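PDB 7CUP: 2,5-dihydroxypyridine 5,6-dioxygenase from Pseudomonas putida KT2440, which catalyses the iron-dependent, dioxygen-driven opening of the 2,5-dihydroxypyridine ring between carbons 5 and 6, giving N-formylmaleamate in aerobic nicotinate degradation. Local coordinates for residues V157-P168 and A204-V212; V123-M132 and H282-D291. One frame throughout, in Å; residues are numbered along the deposited sequence.

The two contacts lie on separate sides of the subunit, their centres 28 Å apart and their nearest atoms about 14 Å from each other, so they do not touch. In sequence, contact 2 brackets contact 1: 123-132 comes before both of its segments and 282-291 after them. Contact 1 joins the edges of two antiparallel sheets, while contact 2 ties helix 126-131 and the loop before it to the loop leading into helix 290-294 and that helix's first turn. Both come within about 12 Å of the iron, bound by H265, S302, H318 and D320, without supplying a ligand: the side chain of L208 is about 12 Å from the metal, that of M288 about 10 Å.

Contact 1. Residues V157-P168 and A204-V212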
loop_
_atom_site.group_PDB
_atom_site.type_symbol
_atom_site.label_atom_id
_atom_site.label_comp_id
_atom_site.label_asym_id
_atom_site.label_seq_id
_atom_site.Cartn_x
_atom_site.Cartn_y
_atom_site.Cartn_z
ATOM N N VAL A 157 9.306 51.231 -5.875
ATOM C CA VAL A 157 10.237 50.459 -5.009
ATOM C C VAL A 157 11.643 51.046 -5.097
ATOM O O VAL A 157 12.127 51.270 -6.226
ATOM C CB VAL A 157 10.228 48.972 -5.368
ATOM C CG1 VAL A 157 11.260 48.201 -4.556
ATOM C CG2 VAL A 157 8.835 48.395 -5.161
ATOM N N ARG A 158 12.259 51.209 -3.934
ATOM C CA ARG A 158 13.693 51.578 -3.777
ATOM C C ARG A 158 14.364 50.629 -2.768
ATOM O O ARG A 158 13.756 50.281 -1.744
ATOM C CB ARG A 158 13.798 53.049 -3.336
ATOM C CG ARG A 158 13.266 54.057 -4.355
ATOM C CD ARG A 158 13.708 55.507 -4.147
ATOM N NE ARG A 158 12.800 56.276 -3.295
ATOM C CZ ARG A 158 11.721 56.958 -3.708
ATOM N NH1 ARG A 158 10.979 57.627 -2.832
ATOM N NH2 ARG A 158 11.379 56.972 -4.986
ATOM N N SER A 159 15.618 50.279 -3.004
ATOM C CA SER A 159 16.476 49.633 -1.988
ATOM C C SER A 159 17.895 50.211 -2.074
ATOM O O SER A 159 18.280 50.659 -3.176
ATOM C CB SER A 159 16.501 48.150 -2.225
ATOM O OG SER A 159 17.245 47.839 -3.398
ATOM N N LYS A 160 18.672 50.087 -0.997
ATOM C CA LYS A 160 20.143 50.355 -0.966
ATOM C C LYS A 160 20.864 49.543 -2.048
ATOM O O LYS A 160 21.824 50.050 -2.607
ATOM C CB LYS A 160 20.749 50.026 0.404
ATOM C CG LYS A 160 20.506 51.088 1.471
ATOM C CD LYS A 160 21.078 50.732 2.846
ATOM C CE LYS A 160 20.510 51.581 3.965
ATOM N NZ LYS A 160 19.031 51.475 4.017
ATOM N N ALA A 161 20.448 48.313 -2.321
ATOM C CA ALA A 161 21.136 47.444 -3.300
ATOM C C ALA A 161 20.977 48.034 -4.701
ATOM O O ALA A 161 21.679 47.570 -5.615
ATOM C CB ALA A 161 20.585 46.037 -3.221
ATOM N N GLY A 162 20.036 48.963 -4.884
ATOM C CA GLY A 162 19.873 49.728 -6.135
ATOM C C GLY A 162 18.540 49.512 -6.836
ATOM O O GLY A 162 18.460 49.818 -8.038
ATOM N N SER A 163 17.512 49.002 -6.157
ATOM C CA SER A 163 16.167 48.923 -6.769
ATOM C C SER A 163 15.665 50.362 -6.865
ATOM O O SER A 163 15.838 51.077 -5.879
ATOM C CB SER A 163 15.226 48.027 -5.996
ATOM O OG SER A 163 15.534 46.665 -6.262
ATOM N N ASP A 164 15.158 50.758 -8.035
ATOM C CA ASP A 164 14.470 52.055 -8.283
ATOM C C ASP A 164 13.459 51.816 -9.407
ATOM O O ASP A 164 13.825 51.857 -10.578
ATOM C CB ASP A 164 15.490 53.161 -8.570
ATOM C CG ASP A 164 14.881 54.555 -8.555
ATOM O OD1 ASP A 164 15.329 55.381 -9.364
ATOM O OD2 ASP A 164 13.969 54.804 -7.736
ATOM N N PHE A 165 12.232 51.469 -9.033
ATOM C CA PHE A 165 11.227 50.827 -9.915
ATOM C C PHE A 165 9.906 51.597 -9.780
ATOM O O PHE A 165 9.470 51.882 -8.638
ATOM C CB PHE A 165 11.085 49.346 -9.528
ATOM C CG PHE A 165 10.028 48.603 -10.300
ATOM C CD1 PHE A 165 10.241 48.252 -11.624
ATOM C CD2 PHE A 165 8.800 48.323 -9.724
ATOM C CE1 PHE A 165 9.256 47.597 -12.347
ATOM C CE2 PHE A 165 7.818 47.669 -10.447
ATOM C CZ PHE A 165 8.043 47.318 -11.759
ATOM N N HIS A 166 9.279 51.919 -10.907
ATOM C CA HIS A 166 8.012 52.692 -10.918
ATOM C C HIS A 166 6.977 51.937 -11.735
ATOM O O HIS A 166 7.276 51.551 -12.881
ATOM C CB HIS A 166 8.218 54.129 -11.438
ATOM C CG HIS A 166 7.089 55.046 -11.078
ATOM N ND1 HIS A 166 6.880 55.511 -9.784
ATOM C CD2 HIS A 166 6.087 55.565 -11.826
ATOM C CE1 HIS A 166 5.812 56.285 -9.758
ATOM N NE2 HIS A 166 5.303 56.331 -11.001
ATOM N N ALA A 167 5.791 51.778 -11.157
ATOM C CA ALA A 167 4.644 51.074 -11.772
ATOM C C ALA A 167 3.397 51.950 -11.700
ATOM O O ALA A 167 2.722 51.998 -10.676
ATOM C CB ALA A 167 4.420 49.757 -11.065
ATOM N N PRO A 168 3.014 52.631 -12.798
ATOM C CA PRO A 168 1.693 53.255 -12.860
ATOM C C PRO A 168 0.587 52.194 -12.663
ATOM O O PRO A 168 0.622 51.132 -13.278
ATOM C CB PRO A 168 1.666 53.905 -14.256
ATOM C CG PRO A 168 3.130 54.005 -14.658
ATOM C CD PRO A 168 3.780 52.782 -14.044
ATOM N N ALA A 204 5.602 49.847 -16.706
ATOM C CA ALA A 204 6.593 49.672 -15.615
ATOM C C ALA A 204 7.984 50.055 -16.128
ATOM O O ALA A 204 8.327 49.656 -17.257
ATOM C CB ALA A 204 6.579 48.265 -15.062
ATOM N N GLU A 205 8.758 50.735 -15.275
ATOM C CA GLU A 205 10.022 51.447 -15.617
ATOM C C GLU A 205 11.026 51.320 -14.471
ATOM O O GLU A 205 10.637 51.615 -13.332
ATOM C CB GLU A 205 9.772 52.955 -15.817
ATOM C CG GLU A 205 9.194 53.309 -17.175
ATOM C CD GLU A 205 10.212 53.413 -18.297
ATOM O OE1 GLU A 205 10.088 52.671 -19.308
ATOM O OE2 GLU A 205 11.123 54.252 -18.169
ATOM N N GLY A 206 12.278 50.995 -14.785
ATOM C CA GLY A 206 13.418 51.256 -13.881
ATOM C C GLY A 206 14.253 50.013 -13.624
ATOM O O GLY A 206 14.417 49.207 -14.556
ATOM N N THR A 207 14.741 49.863 -12.392
ATOM C CA THR A 207 15.714 48.826 -11.970
ATOM C C THR A 207 15.161 48.045 -10.766
ATOM O O THR A 207 14.759 48.676 -9.753
ATOM C CB THR A 207 17.063 49.473 -11.641
ATOM O OG1 THR A 207 17.337 50.326 -12.746
ATOM C CG2 THR A 207 18.202 48.494 -11.470
ATOM N N LEU A 208 15.144 46.710 -10.878
ATOM C CA LEU A 208 14.970 45.816 -9.709
ATOM C C LEU A 208 16.261 45.024 -9.531
ATOM O O LEU A 208 16.667 44.342 -10.474
ATOM C CB LEU A 208 13.750 44.920 -9.927
ATOM C CG LEU A 208 12.409 45.650 -9.872
ATOM C CD1 LEU A 208 11.306 44.807 -10.500
ATOM C CD2 LEU A 208 12.046 46.079 -8.444
ATOM N N VAL A 209 16.896 45.175 -8.365
ATOM C CA VAL A 209 18.145 44.437 -8.021
ATOM C C VAL A 209 17.766 43.274 -7.098
ATOM O O VAL A 209 17.267 43.501 -5.970
ATOM C CB VAL A 209 19.210 45.357 -7.389
ATOM C CG1 VAL A 209 20.394 44.564 -6.834
ATOM C CG2 VAL A 209 19.664 46.422 -8.389
ATOM N N LEU A 210 18.004 42.062 -7.563
ATOM C CA LEU A 210 18.005 40.898 -6.648
ATOM C C LEU A 210 19.319 41.006 -5.887
ATOM O O LEU A 210 20.365 40.878 -6.507
ATOM C CB LEU A 210 17.900 39.594 -7.440
ATOM C CG LEU A 210 16.513 39.237 -7.958
ATOM C CD1 LEU A 210 16.009 40.273 -8.949
ATOM C CD2 LEU A 210 16.546 37.870 -8.618
ATOM N N ASP A 211 19.264 41.342 -4.609
ATOM C CA ASP A 211 20.481 41.430 -3.773
ATOM C C ASP A 211 20.908 40.021 -3.380
ATOM O O ASP A 211 20.119 39.071 -3.571
ATOM C CB ASP A 211 20.254 42.289 -2.541
ATOM C CG ASP A 211 21.545 42.764 -1.906
ATOM O OD1 ASP A 211 22.609 42.498 -2.489
ATOM O OD2 ASP A 211 21.468 43.410 -0.867
ATOM N N VAL A 212 22.135 39.898 -2.872
ATOM C CA VAL A 212 22.605 38.674 -2.167
ATOM C C VAL A 212 21.501 38.363 -1.152
ATOM O O VAL A 212 21.039 39.304 -0.481
ATOM C CB VAL A 212 23.995 38.869 -1.509
ATOM C CG1 VAL A 212 24.400 37.667 -0.661
ATOM C CG2 VAL A 212 25.086 39.161 -2.534
HETATM O O HOH W 1 16.641 45.088 -4.068
#
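The F165 ring has the methyl CD1 of L208 over one face, a CH-pi contact 3.9 Å from the ring centroid and displaced toward the rim, while A204 CB meets CZ obliquely at 3.7 Å. With its CG anti to the backbone N (chi1 176°), F165 turns its ring at a slant across the side chain of L208, whose other methyl, CD2, rests on F165 CB. The backbones pair antiparallel: D164-T207 and H166-E205 are hydrogen-bonded pairs, F165-G206 a non-hydrogen-bonded one. A side chain at G206 would run into the carbonyl O of D164, and the chain turns a corner there. Farther along, a side chain takes over the pairing: S163 OG accepts the N-H of V209 at 2.9 Å, nearly straight at 166°. The same hydroxyl shares water 1 with S159 OG, and that water donates to V209 O. S159 also receives the N-H of S163 on its OG, within a G1 beta bulge and type I turn, and V209 packs its two methyls against the turn, CG1 lying 3.5 Å from A161 O. The contact joins two sheet edges: strand 164-168 is the outer strand next to 154-158 in one sheet, and 207-210 the outer strand next to 227-232 in another. I231 meets both F165 and L208, F299 and F301 of strand 299-303 pack on L208, and L323 of strand 319-323 reaches S163 and L208.

Contact 2. Residues V123-M132 and H282-D291; sequences VEPPEVLARM and HDRNDGMCMD
E124 and G287 bring the two backbones within 5.3 Å, CA to CA, where the chain enters helix 126-131, and the gap then widens to 8.7 Å between the CA atoms of V128 and D291. The E124 carboxylate reaches across to the amides that lead into helix 290-294, N-capped by C289. Its OE2 takes the N-H of M288 on the syn lone pair at 2.9 Å, and its OE1 accepts two weak bonds, from C289 N and M290 N. G287 has no side chain, which suits the spot: a CB would clash with E124 OE2. Beside it P125 CG lies 3.1 Å from D286 O, and V123 CG2 touches M288 CE. R131 and D291 come from opposite directions and meet end-on, guanidinium and carboxylate planes only 25° apart. NH1 binds D291 OD1 at 2.6 Å and NH2 binds D291 OD2 at 2.7 Å, both near the guanidinium plane. The arginine chain runs out with CG anti to N and bends at chi3 (47°) to present that end. NH2 also gives a hydrogen to water 4, which bonds to H282 NE2, while H282 ND1 donates to D286 OD2, which also accepts N285 ND2 of a neighbouring subunit at this interface. A leucine in place of R131 would probably leave the buried D291 carboxylate without its counter-charge and break the water link to H282. D291 OD1 also accepts from Q275 N, and OD2 from water 3. Paired this way, the aspartate is likely to stay ionised, and E124, with its amide donors, is likely to be an anion too.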
loop_
_atom_site.group_PDB
_atom_site.type_symbol
_atom_site.label_atom_id
_atom_site.label_comp_id
_atom_site.label_asym_id
_atom_site.label_seq_id
_atom_site.Cartn_x
_atom_site.Cartn_y
_atom_site.Cartn_z
ATOM N N VAL A 123 -1.855 22.647 -0.729
ATOM C CA VAL A 123 -0.901 21.698 -1.364
ATOM C C VAL A 123 0.411 21.667 -0.576
ATOM O O VAL A 123 1.166 20.677 -0.757
ATOM C CB VAL A 123 -0.674 22.026 -2.846
ATOM C CG1 VAL A 123 -1.876 21.620 -3.668
ATOM C CG2 VAL A 123 -0.294 23.485 -3.084
ATOM N N GLU A 124 0.659 22.672 0.266
ATOM C CA GLU A 124 1.915 22.724 1.049
ATOM C C GLU A 124 1.855 21.607 2.077
ATOM O O GLU A 124 0.776 21.136 2.452
ATOM C CB GLU A 124 2.144 24.077 1.729
ATOM C CG GLU A 124 2.452 25.211 0.782
ATOM C CD GLU A 124 3.732 25.126 -0.030
ATOM O OE1 GLU A 124 4.660 25.866 0.299
ATOM O OE2 GLU A 124 3.737 24.413 -1.072
ATOM N N PRO A 125 3.032 21.144 2.552
ATOM C CA PRO A 125 3.092 20.091 3.566
ATOM C C PRO A 125 2.341 20.440 4.855
ATOM O O PRO A 125 2.286 21.601 5.269
ATOM C CB PRO A 125 4.600 19.958 3.875
ATOM C CG PRO A 125 5.335 20.643 2.744
ATOM C CD PRO A 125 4.361 21.642 2.161
ATOM N N PRO A 126 1.758 19.448 5.554
ATOM C CA PRO A 126 0.991 19.704 6.778
ATOM C C PRO A 126 1.707 20.592 7.805
ATOM O O PRO A 126 1.057 21.415 8.423
ATOM C CB PRO A 126 0.789 18.298 7.370
ATOM C CG PRO A 126 0.805 17.378 6.157
ATOM C CD PRO A 126 1.750 18.025 5.165
ATOM N N GLU A 127 3.028 20.440 7.968
ATOM C CA GLU A 127 3.779 21.231 8.973
ATOM C C GLU A 127 3.731 22.730 8.590
ATOM O O GLU A 127 3.715 23.598 9.495
ATOM C CB GLU A 127 5.212 20.710 9.130
ATOM C CG GLU A 127 5.295 19.288 9.690
ATOM C CD GLU A 127 4.705 18.159 8.845
ATOM O OE1 GLU A 127 4.705 18.299 7.583
ATOM O OE2 GLU A 127 4.222 17.137 9.451
ATOM N N VAL A 128 3.792 23.039 7.304
ATOM C CA VAL A 128 3.751 24.431 6.789
ATOM C C VAL A 128 2.319 24.925 6.982
ATOM O O VAL A 128 2.147 26.094 7.401
ATOM C CB VAL A 128 4.179 24.464 5.314
ATOM C CG1 VAL A 128 3.951 25.833 4.661
ATOM C CG2 VAL A 128 5.623 24.024 5.177
ATOM N N LEU A 129 1.342 24.064 6.691
ATOM C CA LEU A 129 -0.083 24.396 6.891
ATOM C C LEU A 129 -0.319 24.757 8.368
ATOM O O LEU A 129 -1.136 25.674 8.614
ATOM C CB LEU A 129 -0.981 23.235 6.459
ATOM C CG LEU A 129 -1.047 22.892 4.969
ATOM C CD1 LEU A 129 -2.089 21.827 4.753
ATOM C CD2 LEU A 129 -1.358 24.108 4.119
ATOM N N ALA A 130 0.333 24.074 9.322
ATOM C CA ALA A 130 0.148 24.318 10.780
ATOM C C ALA A 130 0.813 25.630 11.174
ATOM O O ALA A 130 0.195 26.409 11.928
ATOM C CB ALA A 130 0.668 23.184 11.625
ATOM N N ARG A 131 2.003 25.900 10.645
ATOM C CA ARG A 131 2.792 27.089 11.049
ATOM C C ARG A 131 2.096 28.368 10.557
ATOM O O ARG A 131 2.228 29.368 11.241
ATOM C CB ARG A 131 4.222 26.985 10.508
ATOM C CG ARG A 131 5.129 28.149 10.888
ATOM C CD ARG A 131 6.599 27.846 10.650
ATOM N NE ARG A 131 6.935 27.249 9.351
ATOM C CZ ARG A 131 7.107 27.920 8.226
ATOM N NH1 ARG A 131 6.888 29.226 8.182
ATOM N NH2 ARG A 131 7.447 27.276 7.129
ATOM N N MET A 132 1.441 28.356 9.382
ATOM C CA MET A 132 0.677 29.525 8.876
ATOM C C MET A 132 -0.833 29.204 8.846
ATOM O O MET A 132 -1.507 29.600 7.917
ATOM C CB MET A 132 1.213 29.965 7.512
ATOM C CG MET A 132 2.607 30.478 7.628
ATOM S SD MET A 132 3.382 30.864 6.084
ATOM C CE MET A 132 3.996 29.252 5.573
ATOM N N HIS A 282 14.508 23.492 3.585
ATOM C CA HIS A 282 13.636 22.569 2.815
ATOM C C HIS A 282 14.341 22.041 1.550
ATOM O O HIS A 282 15.341 22.647 1.100
ATOM C CB HIS A 282 12.328 23.301 2.512
ATOM C CG HIS A 282 11.332 23.202 3.604
ATOM N ND1 HIS A 282 10.582 22.066 3.773
ATOM C CD2 HIS A 282 10.948 24.090 4.553
ATOM C CE1 HIS A 282 9.776 22.251 4.801
ATOM N NE2 HIS A 282 9.969 23.498 5.276
ATOM N N ASP A 283 13.862 20.910 1.035
ATOM C CA ASP A 283 14.213 20.449 -0.327
ATOM C C ASP A 283 13.242 21.105 -1.315
ATOM O O ASP A 283 12.115 21.465 -0.934
ATOM C CB ASP A 283 14.284 18.918 -0.412
ATOM C CG ASP A 283 15.438 18.329 0.399
ATOM O OD1 ASP A 283 16.519 18.941 0.420
ATOM O OD2 ASP A 283 15.246 17.284 1.036
ATOM N N ARG A 284 13.651 21.217 -2.574
ATOM C CA ARG A 284 12.830 21.890 -3.610
ATOM C C ARG A 284 11.465 21.218 -3.729
ATOM O O ARG A 284 10.465 21.917 -3.906
ATOM C CB ARG A 284 13.569 21.857 -4.940
ATOM C CG ARG A 284 14.827 22.698 -4.941
ATOM C CD ARG A 284 15.164 23.129 -6.352
ATOM N NE ARG A 284 16.356 23.950 -6.348
ATOM C CZ ARG A 284 17.586 23.480 -6.188
ATOM N NH1 ARG A 284 17.787 22.183 -6.041
ATOM N NH2 ARG A 284 18.610 24.313 -6.195
ATOM N N ASN A 285 11.382 19.905 -3.611
ATOM C CA ASN A 285 10.124 19.198 -3.954
ATOM C C ASN A 285 9.190 19.217 -2.740
ATOM O O ASN A 285 8.103 18.683 -2.854
ATOM C CB ASN A 285 10.400 17.784 -4.490
ATOM C CG ASN A 285 11.175 17.772 -5.804
ATOM O OD1 ASN A 285 10.964 18.634 -6.666
ATOM N ND2 ASN A 285 12.085 16.812 -5.961
ATOM N N ASP A 286 9.585 19.777 -1.607
ATOM C CA ASP A 286 8.710 19.811 -0.404
ATOM C C ASP A 286 7.448 20.605 -0.712
ATOM O O ASP A 286 6.419 20.261 -0.176
ATOM C CB ASP A 286 9.412 20.436 0.793
ATOM C CG ASP A 286 10.546 19.567 1.310
ATOM O OD1 ASP A 286 10.689 18.434 0.809
ATOM O OD2 ASP A 286 11.282 20.033 2.190
ATOM N N GLY A 287 7.547 21.661 -1.508
ATOM C CA GLY A 287 6.419 22.573 -1.781
ATOM C C GLY A 287 6.826 23.708 -2.700
ATOM O O GLY A 287 7.944 23.690 -3.232
ATOM N N MET A 288 5.965 24.699 -2.872
ATOM C CA MET A 288 6.215 25.853 -3.772
ATOM C C MET A 288 6.822 27.043 -2.999
ATOM O O MET A 288 7.168 28.044 -3.623
ATOM C CB MET A 288 4.903 26.237 -4.441
ATOM C CG MET A 288 3.899 26.884 -3.505
ATOM S SD MET A 288 2.419 27.373 -4.436
ATOM C CE MET A 288 2.123 25.841 -5.315
ATOM N N CYS A 289 7.033 26.918 -1.697
ATOM C CA CYS A 289 7.675 27.942 -0.832
ATOM C C CYS A 289 6.780 29.191 -0.797
ATOM O O CYS A 289 7.139 30.291 -1.316
ATOM C CB CYS A 289 9.115 28.262 -1.238
ATOM S SG CYS A 289 9.989 29.161 0.081
ATOM N N MET A 290 5.653 29.040 -0.119
ATOM C CA MET A 290 4.778 30.183 0.242
ATOM C C MET A 290 5.469 31.094 1.255
ATOM O O MET A 290 5.136 32.280 1.237
ATOM C CB MET A 290 3.433 29.693 0.772
ATOM C CG MET A 290 2.569 29.104 -0.313
ATOM S SD MET A 290 2.376 30.191 -1.765
ATOM C CE MET A 290 1.531 31.583 -1.036
ATOM N N ASP A 291 6.421 30.588 2.046
ATOM C CA ASP A 291 7.215 31.418 2.984
ATOM C C ASP A 291 7.888 32.565 2.216
ATOM O O ASP A 291 7.859 33.700 2.705
ATOM C CB ASP A 291 8.243 30.566 3.713
ATOM C CG ASP A 291 7.692 29.848 4.921
ATOM O OD1 ASP A 291 7.610 30.494 5.996
ATOM O OD2 ASP A 291 7.367 28.651 4.798
HETATM O O HOH W 2 3.645 19.992 -1.500
HETATM O O HOH W 3 6.703 27.603 2.344
HETATM O O HOH W 4 8.794 24.691 7.505
#